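Local coordinates for geranyltranstransferase (Staphylococcus aureus, PDB 1RTR) that catalyses the head-to-tail condensation of allylic diphosphates with isopentenyl diphosphate to make farnesyl pyrophosphate, a precursor in isoprenoid biosynthesis, at the interface of chains A and B. Coordinates in Å, arbitrary orientation; residue numbers count along the deposited sequence, not the author numbering. Chains: chain A/B, geranyltranstransferase.

Three patches follow one two-fold symmetric interface between two copies of the synthase. Contact 1, made mostly by helix 131-145 of both chains, and contact 2, where the two copies of helix 105-124 meet, have C-alpha centres about 15 Å apart. From contact 2 to contact 3 the centres are about 13 Å apart, and A:Val151 belongs to both; the C-alpha centres of contacts 1 and 3 are about 27 Å apart. Helix 105-124 supplies residues to every patch, which makes it the common spine of the interface. Prenyl synthases of this family commonly work as dimers, so this pair is probably the functional one.

Contact 1: the interface of chains A and B. Residues chain A 124, 131, 134-135, 138; chain B 124, 131, 134-135, 138.
A:Ile135 and B:Ile135 pass each other in opposite directions, and their CD1 methyls meet at 3.4 Å. This pair is the core of an apolar patch built around the two-fold. Each CD1 also lies against the CB of the opposing lysine: A:Lys134 CB is 3.7 Å from B:Ile135 CD1, the side chains crossing at about a right angle, and B:Lys134 mirrors it against A:Ile135. A:Leu138 and B:Leu138 extend the patch tip to tip, with CD1 of the first 3.9 Å from CD2 of the second.

No polar atom bonds across; carbonyl and carboxylate oxygens meet the isoleucine carbons instead. In both isoleucines CG1 is anti to the carbonyl carbon (chi1 -68° in A:Ile135), which leaves CG2 anti to the backbone N. That branch packs on the end of the partner's helix 105-124, A:Ile135 CG2 lying 3.4 Å from the carbonyl O of B:Ser124. B:Asp131 OD1 comes within 3.6 Å of A:Ile135 CG1.

The charges pair within each chain: B:Lys134 NZ is 3.4 Å from its own B:Asp131 OD1, a salt bridge whose hydrogen bond is weak.

In the fold, the patch combines the first turns of helix 131-145 with the C-terminal end of helix 105-124 from both subunits.

Contact 2: the interface of chains A and B. Residues chain A 77, 113, 116-117, 120, 142, 145-146, 151; chain B 113, 116-117.
Helix 105-124 of one subunit meets its own copy here, with helices 65-83 and 131-145 of chain A alongside. At the centre A:Leu116 and B:Leu116 reach toward each other tip to tip, their CD1 methyls 3.4 Å apart. The next residue on each helix crosses the opposing leucine at about a right angle, B:Thr117 OG1 lying 3.6 Å from A:Leu116 CD1.

B:Thr117 buries more surface than the other residues of the patch. B:Thr117 CG2, anti to the backbone N (chi1 -45° for OG1), points into the turn where helix 131-145 of chain A ends, 3.4 Å from the carbonyl O of A:Ser142 and also near A:Ser145 and A:Gly146. B:Thr117 OG1 donates back to the carbonyl O of B:Asp113 at 2.6 Å, the donor tilted 34° from the carbonyl plane.

A:Tyr77 and B:Asp113 slide past each other in opposite directions, ring and carboxylate planes 89° apart, with B:Asp113 OD1 at the edge and in the plane of the ring, 3.5 Å from A:Tyr77 CE1. The polar link between the chains is indirect: water 1 joins them, 2.9 Å from A:Tyr77 OH and 2.8 Å from B:Thr117 OG1, and also bonds the carbonyl O of A:Ser145.

Contact 3: the interface of chains A and B. Residues chain A 87, 151-152, 154-156, 158; chain B 28, 30, 106-107, 110.
A:Met155 pushes its thioether into a pocket of chain B lined by B:Leu30, B:Trp106, B:Thr107 and B:Leu110, and it buries more surface than any other residue of this patch. The chain is bent at chi2 and chi3 (both -66°), which curls the CE methyl round toward B:Thr28 and the start of helix 30-38; A:Met155 CE lies 3.5 Å from the backbone N of B:Leu30. B:Leu110 slides past the methionine in the opposite direction, with its CD1 3.4 Å from A:Met155 CG.

Further apolar packing adds to this core. A:Val151 CG2 lies 3.8 Å from B:Leu30 CD1, the two side chains crossing at about a right angle. A:Met87 crosses B:Trp106 in the same way: A:Met87 SD is 3.8 Å from CB, the methylene of B:Trp106, while its CE touches B:Leu110 CD2.

Both faces of the B:Trp106 indole are covered, one from across the interface and one from its own chain. A:Met158 CB sits over the six-membered ring of B:Trp106, 3.7 Å from its centroid, in a CH-pi contact; the opposite face carries B:Thr107 OG1, offset toward the rim. A:Met155 SD is 3.4 Å from B:Trp106 CZ3.

Polar contact across the patch runs through solvent: water 2 bonds the carbonyl O of A:Gly152 and lies 2.7 Å from the hydroxyl OG1 of B:Thr28.

Contact 1: the interface of chains A and B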
# COMPACT_ATOMS: atom_id res chain seq x y z
N SER A 124 4.47 10.44 -4.25
CA SER A 124 3.58 11.58 -4.04
C SER A 124 4.33 12.82 -3.52
O SER A 124 3.84 13.94 -3.67
CB SER A 124 2.43 11.21 -3.11
OG SER A 124 2.87 11.01 -1.78
N ASP A 131 2.49 17.29 -10.59
CA ASP A 131 1.41 16.52 -9.99
C ASP A 131 0.73 15.61 -11.02
O ASP A 131 0.32 14.48 -10.69
CB ASP A 131 0.43 17.46 -9.27
CG ASP A 131 1.05 18.10 -8.02
OD1 ASP A 131 0.44 19.04 -7.46
OD2 ASP A 131 2.15 17.71 -7.53
N LYS A 134 2.95 12.60 -11.42
CA LYS A 134 2.91 11.87 -10.16
C LYS A 134 1.68 10.97 -10.06
O LYS A 134 1.78 9.82 -9.64
CB LYS A 134 2.91 12.84 -8.98
CG LYS A 134 4.29 13.31 -8.55
CD LYS A 134 4.18 14.03 -7.23
CE LYS A 134 4.44 15.51 -7.38
NZ LYS A 134 5.11 15.95 -6.16
N ILE A 135 0.53 11.50 -10.45
CA ILE A 135 -0.70 10.71 -10.49
C ILE A 135 -0.55 9.50 -11.43
O ILE A 135 -0.87 8.39 -11.05
CB ILE A 135 -1.92 11.60 -10.85
CG1 ILE A 135 -2.23 12.59 -9.72
CG2 ILE A 135 -3.16 10.77 -11.15
CD1 ILE A 135 -2.36 11.96 -8.32
N LEU A 138 1.64 6.85 -9.80
CA LEU A 138 0.95 6.27 -8.65
C LEU A 138 -0.17 5.33 -9.10
O LEU A 138 -0.28 4.20 -8.61
CB LEU A 138 0.36 7.36 -7.74
CG LEU A 138 1.33 8.01 -6.76
CD1 LEU A 138 0.87 9.42 -6.42
CD2 LEU A 138 1.47 7.20 -5.48
N SER B 124 -6.02 8.03 -6.57
CA SER B 124 -5.32 8.28 -7.84
C SER B 124 -6.26 8.47 -9.03
O SER B 124 -5.95 9.22 -9.95
CB SER B 124 -4.45 7.08 -8.17
OG SER B 124 -3.19 7.22 -7.58
N ASP B 131 -5.44 17.17 -10.00
CA ASP B 131 -4.25 16.40 -9.68
C ASP B 131 -3.55 16.93 -8.44
O ASP B 131 -3.01 16.16 -7.65
CB ASP B 131 -3.29 16.37 -10.86
CG ASP B 131 -3.80 15.51 -12.00
OD1 ASP B 131 -4.56 14.54 -11.74
OD2 ASP B 131 -3.49 15.73 -13.20
N LYS B 134 -5.39 15.62 -5.28
CA LYS B 134 -5.18 14.17 -5.16
C LYS B 134 -3.84 13.93 -4.49
O LYS B 134 -3.73 13.12 -3.57
CB LYS B 134 -5.20 13.47 -6.53
CG LYS B 134 -6.53 13.54 -7.27
CD LYS B 134 -6.77 12.30 -8.12
CE LYS B 134 -6.34 12.49 -9.57
NZ LYS B 134 -7.40 13.21 -10.33
N ILE B 135 -2.82 14.65 -4.93
CA ILE B 135 -1.49 14.49 -4.36
C ILE B 135 -1.46 14.87 -2.88
O ILE B 135 -0.86 14.16 -2.07
CB ILE B 135 -0.45 15.25 -5.19
CG1 ILE B 135 -0.23 14.53 -6.54
CG2 ILE B 135 0.86 15.43 -4.42
CD1 ILE B 135 0.27 13.08 -6.44
N LEU B 138 -3.41 12.08 -1.05
CA LEU B 138 -2.59 10.88 -1.17
C LEU B 138 -1.36 10.95 -0.27
O LEU B 138 -1.01 9.98 0.40
CB LEU B 138 -2.13 10.74 -2.62
CG LEU B 138 -2.32 9.58 -3.58
CD1 LEU B 138 -3.33 8.55 -3.15
CD2 LEU B 138 -2.68 10.19 -4.94

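Contact 2: the interface of chains A and B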
# COMPACT_ATOMS: atom_id res chain seq x y z
N TYR A 77 8.73 -5.43 0.07
CA TYR A 77 7.56 -5.78 0.88
C TYR A 77 6.93 -7.11 0.44
O TYR A 77 6.51 -7.90 1.28
CB TYR A 77 6.50 -4.65 0.88
CG TYR A 77 5.13 -5.05 0.36
CD1 TYR A 77 4.27 -5.85 1.12
CD2 TYR A 77 4.71 -4.64 -0.89
CE1 TYR A 77 3.01 -6.23 0.64
CE2 TYR A 77 3.44 -5.01 -1.39
CZ TYR A 77 2.61 -5.79 -0.62
OH TYR A 77 1.38 -6.15 -1.10
N ASP A 113 3.83 -3.97 5.46
CA ASP A 113 2.77 -2.97 5.32
C ASP A 113 3.30 -1.54 5.25
O ASP A 113 2.82 -0.73 4.44
CB ASP A 113 1.78 -3.10 6.47
CG ASP A 113 1.01 -4.40 6.41
OD1 ASP A 113 0.27 -4.72 7.37
OD2 ASP A 113 1.09 -5.17 5.43
N LEU A 116 5.07 -0.92 1.77
CA LEU A 116 4.02 -0.67 0.81
C LEU A 116 3.54 0.77 0.93
O LEU A 116 3.53 1.51 -0.06
CB LEU A 116 2.83 -1.62 1.04
CG LEU A 116 2.04 -2.12 -0.18
CD1 LEU A 116 0.68 -2.74 0.18
CD2 LEU A 116 1.88 -1.05 -1.25
N THR A 117 3.17 1.17 2.14
CA THR A 117 2.75 2.54 2.36
C THR A 117 3.83 3.56 1.97
O THR A 117 3.52 4.55 1.28
CB THR A 117 2.33 2.73 3.83
OG1 THR A 117 1.60 1.58 4.27
CG2 THR A 117 1.31 3.85 3.98
N PHE A 120 4.24 4.74 -1.77
CA PHE A 120 3.28 5.74 -2.24
C PHE A 120 3.59 7.15 -1.74
O PHE A 120 3.45 8.12 -2.49
CB PHE A 120 1.86 5.29 -1.91
CG PHE A 120 1.44 4.09 -2.70
CD1 PHE A 120 1.14 4.21 -4.05
CD2 PHE A 120 1.41 2.84 -2.11
CE1 PHE A 120 0.77 3.10 -4.80
CE2 PHE A 120 1.05 1.73 -2.86
CZ PHE A 120 0.73 1.86 -4.21
N SER A 142 -0.24 1.31 -8.41
CA SER A 142 -1.30 0.69 -7.62
C SER A 142 -2.01 -0.44 -8.39
O SER A 142 -2.34 -1.47 -7.80
CB SER A 142 -2.30 1.72 -7.11
OG SER A 142 -2.93 2.39 -8.19
N SER A 145 0.51 -3.44 -8.66
CA SER A 145 0.80 -4.10 -7.40
C SER A 145 -0.42 -4.77 -6.80
O SER A 145 -0.30 -5.67 -5.99
CB SER A 145 1.39 -3.10 -6.39
OG SER A 145 2.57 -2.46 -6.89
N GLY A 146 -1.61 -4.34 -7.22
CA GLY A 146 -2.82 -4.74 -6.54
C GLY A 146 -3.42 -6.08 -6.91
O GLY A 146 -2.74 -6.98 -7.43
N VAL A 151 -0.23 -8.72 -6.30
CA VAL A 151 -0.81 -9.56 -5.25
C VAL A 151 -1.81 -10.61 -5.77
O VAL A 151 -1.91 -11.68 -5.19
CB VAL A 151 -1.28 -8.84 -3.90
CG1 VAL A 151 -0.99 -7.39 -3.90
CG2 VAL A 151 -2.75 -9.13 -3.56
N ASP B 113 -3.19 -6.58 1.94
CA ASP B 113 -2.26 -5.92 1.03
C ASP B 113 -3.01 -5.29 -0.15
O ASP B 113 -2.74 -4.13 -0.55
CB ASP B 113 -1.19 -6.89 0.53
CG ASP B 113 -0.30 -7.42 1.66
OD1 ASP B 113 0.38 -8.46 1.45
OD2 ASP B 113 -0.20 -6.89 2.78
N LEU B 116 -5.07 -2.19 0.99
CA LEU B 116 -4.13 -1.10 1.13
C LEU B 116 -3.86 -0.46 -0.23
O LEU B 116 -3.97 0.76 -0.39
CB LEU B 116 -2.80 -1.59 1.75
CG LEU B 116 -2.00 -0.62 2.65
CD1 LEU B 116 -0.55 -1.08 2.93
CD2 LEU B 116 -1.99 0.82 2.16
N THR B 117 -3.51 -1.31 -1.20
CA THR B 117 -3.12 -0.85 -2.53
C THR B 117 -4.27 -0.19 -3.28
O THR B 117 -4.09 0.87 -3.90
CB THR B 117 -2.58 -2.04 -3.34
OG1 THR B 117 -1.67 -2.79 -2.52
CG2 THR B 117 -1.72 -1.57 -4.49
O HOH W 1 0.45 -4.44 -3.26

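Contact 3: the interface of chains A and B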
# COMPACT_ATOMS: atom_id res chain seq x y z
N MET A 87 2.76 -18.67 4.16
CA MET A 87 2.92 -18.53 2.72
C MET A 87 4.05 -19.46 2.26
O MET A 87 3.96 -20.68 2.44
CB MET A 87 3.17 -17.06 2.37
CG MET A 87 2.62 -16.63 1.01
SD MET A 87 1.18 -15.53 0.98
CE MET A 87 1.83 -14.08 1.76
N VAL A 151 -0.23 -8.72 -6.30
CA VAL A 151 -0.81 -9.56 -5.25
C VAL A 151 -1.81 -10.61 -5.77
O VAL A 151 -1.91 -11.68 -5.19
CB VAL A 151 -1.28 -8.84 -3.90
CG1 VAL A 151 -0.99 -7.39 -3.90
CG2 VAL A 151 -2.75 -9.13 -3.56
N GLY A 152 -2.50 -10.30 -6.86
CA GLY A 152 -3.40 -11.24 -7.51
C GLY A 152 -2.65 -12.46 -8.02
O GLY A 152 -3.15 -13.58 -7.95
N GLN A 154 0.19 -13.60 -6.66
CA GLN A 154 0.55 -14.36 -5.47
C GLN A 154 -0.63 -15.20 -5.02
O GLN A 154 -0.44 -16.32 -4.58
CB GLN A 154 0.97 -13.45 -4.32
CG GLN A 154 2.47 -13.46 -3.98
CD GLN A 154 3.02 -14.84 -3.65
OE1 GLN A 154 2.56 -15.52 -2.72
NE2 GLN A 154 4.03 -15.25 -4.39
N MET A 155 -1.85 -14.67 -5.13
CA MET A 155 -3.04 -15.44 -4.77
C MET A 155 -3.12 -16.66 -5.68
O MET A 155 -3.15 -17.79 -5.19
CB MET A 155 -4.32 -14.62 -4.87
CG MET A 155 -4.77 -13.96 -3.57
SD MET A 155 -5.30 -15.05 -2.23
CE MET A 155 -6.78 -15.80 -2.91
N LEU A 156 -3.10 -16.41 -7.00
CA LEU A 156 -3.09 -17.46 -8.00
C LEU A 156 -1.97 -18.48 -7.79
O LEU A 156 -2.20 -19.66 -7.89
CB LEU A 156 -3.07 -16.89 -9.42
CG LEU A 156 -3.49 -17.88 -10.54
CD1 LEU A 156 -4.71 -18.71 -10.15
CD2 LEU A 156 -3.73 -17.18 -11.88
N MET A 158 -0.39 -19.30 -4.94
CA MET A 158 -0.66 -20.04 -3.70
C MET A 158 -1.81 -21.03 -3.87
O MET A 158 -1.77 -22.13 -3.35
CB MET A 158 -0.99 -19.08 -2.54
CG MET A 158 0.16 -18.22 -2.05
SD MET A 158 1.24 -19.11 -0.96
CE MET A 158 2.78 -18.79 -1.73
N THR B 28 -9.97 -16.35 -8.22
CA THR B 28 -9.50 -16.73 -6.89
C THR B 28 -10.48 -16.19 -5.87
O THR B 28 -11.51 -15.62 -6.21
CB THR B 28 -8.09 -16.15 -6.60
OG1 THR B 28 -8.08 -14.75 -6.88
CG2 THR B 28 -7.05 -16.71 -7.56
N LEU B 30 -9.61 -13.82 -3.69
CA LEU B 30 -9.09 -12.51 -3.27
C LEU B 30 -10.19 -11.48 -3.13
O LEU B 30 -10.33 -10.85 -2.09
CB LEU B 30 -8.02 -11.98 -4.23
CG LEU B 30 -6.72 -11.38 -3.67
CD1 LEU B 30 -6.09 -10.47 -4.70
CD2 LEU B 30 -6.82 -10.65 -2.35
N TRP B 106 -3.13 -17.02 4.63
CA TRP B 106 -2.44 -16.43 3.47
C TRP B 106 -3.35 -15.56 2.61
O TRP B 106 -2.94 -14.49 2.16
CB TRP B 106 -1.66 -17.46 2.62
CG TRP B 106 -2.44 -18.63 2.06
CD1 TRP B 106 -2.57 -19.88 2.61
CD2 TRP B 106 -3.17 -18.68 0.82
NE1 TRP B 106 -3.34 -20.69 1.82
CE2 TRP B 106 -3.73 -19.98 0.71
CE3 TRP B 106 -3.43 -17.75 -0.20
CZ2 TRP B 106 -4.52 -20.37 -0.37
CZ3 TRP B 106 -4.21 -18.15 -1.27
CH2 TRP B 106 -4.75 -19.45 -1.35
N THR B 107 -4.59 -16.01 2.43
CA THR B 107 -5.58 -15.22 1.71
C THR B 107 -5.86 -13.91 2.43
O THR B 107 -5.88 -12.84 1.81
CB THR B 107 -6.87 -16.03 1.51
OG1 THR B 107 -6.61 -17.11 0.61
CG2 THR B 107 -7.94 -15.21 0.79
N LEU B 110 -3.18 -11.40 1.99
CA LEU B 110 -3.22 -10.82 0.65
C LEU B 110 -4.42 -9.89 0.46
O LEU B 110 -4.32 -8.86 -0.24
CB LEU B 110 -3.16 -11.91 -0.44
CG LEU B 110 -1.91 -12.83 -0.49
CD1 LEU B 110 -1.98 -13.74 -1.70
CD2 LEU B 110 -0.57 -12.10 -0.48
O HOH W 2 -6.03 -13.17 -7.65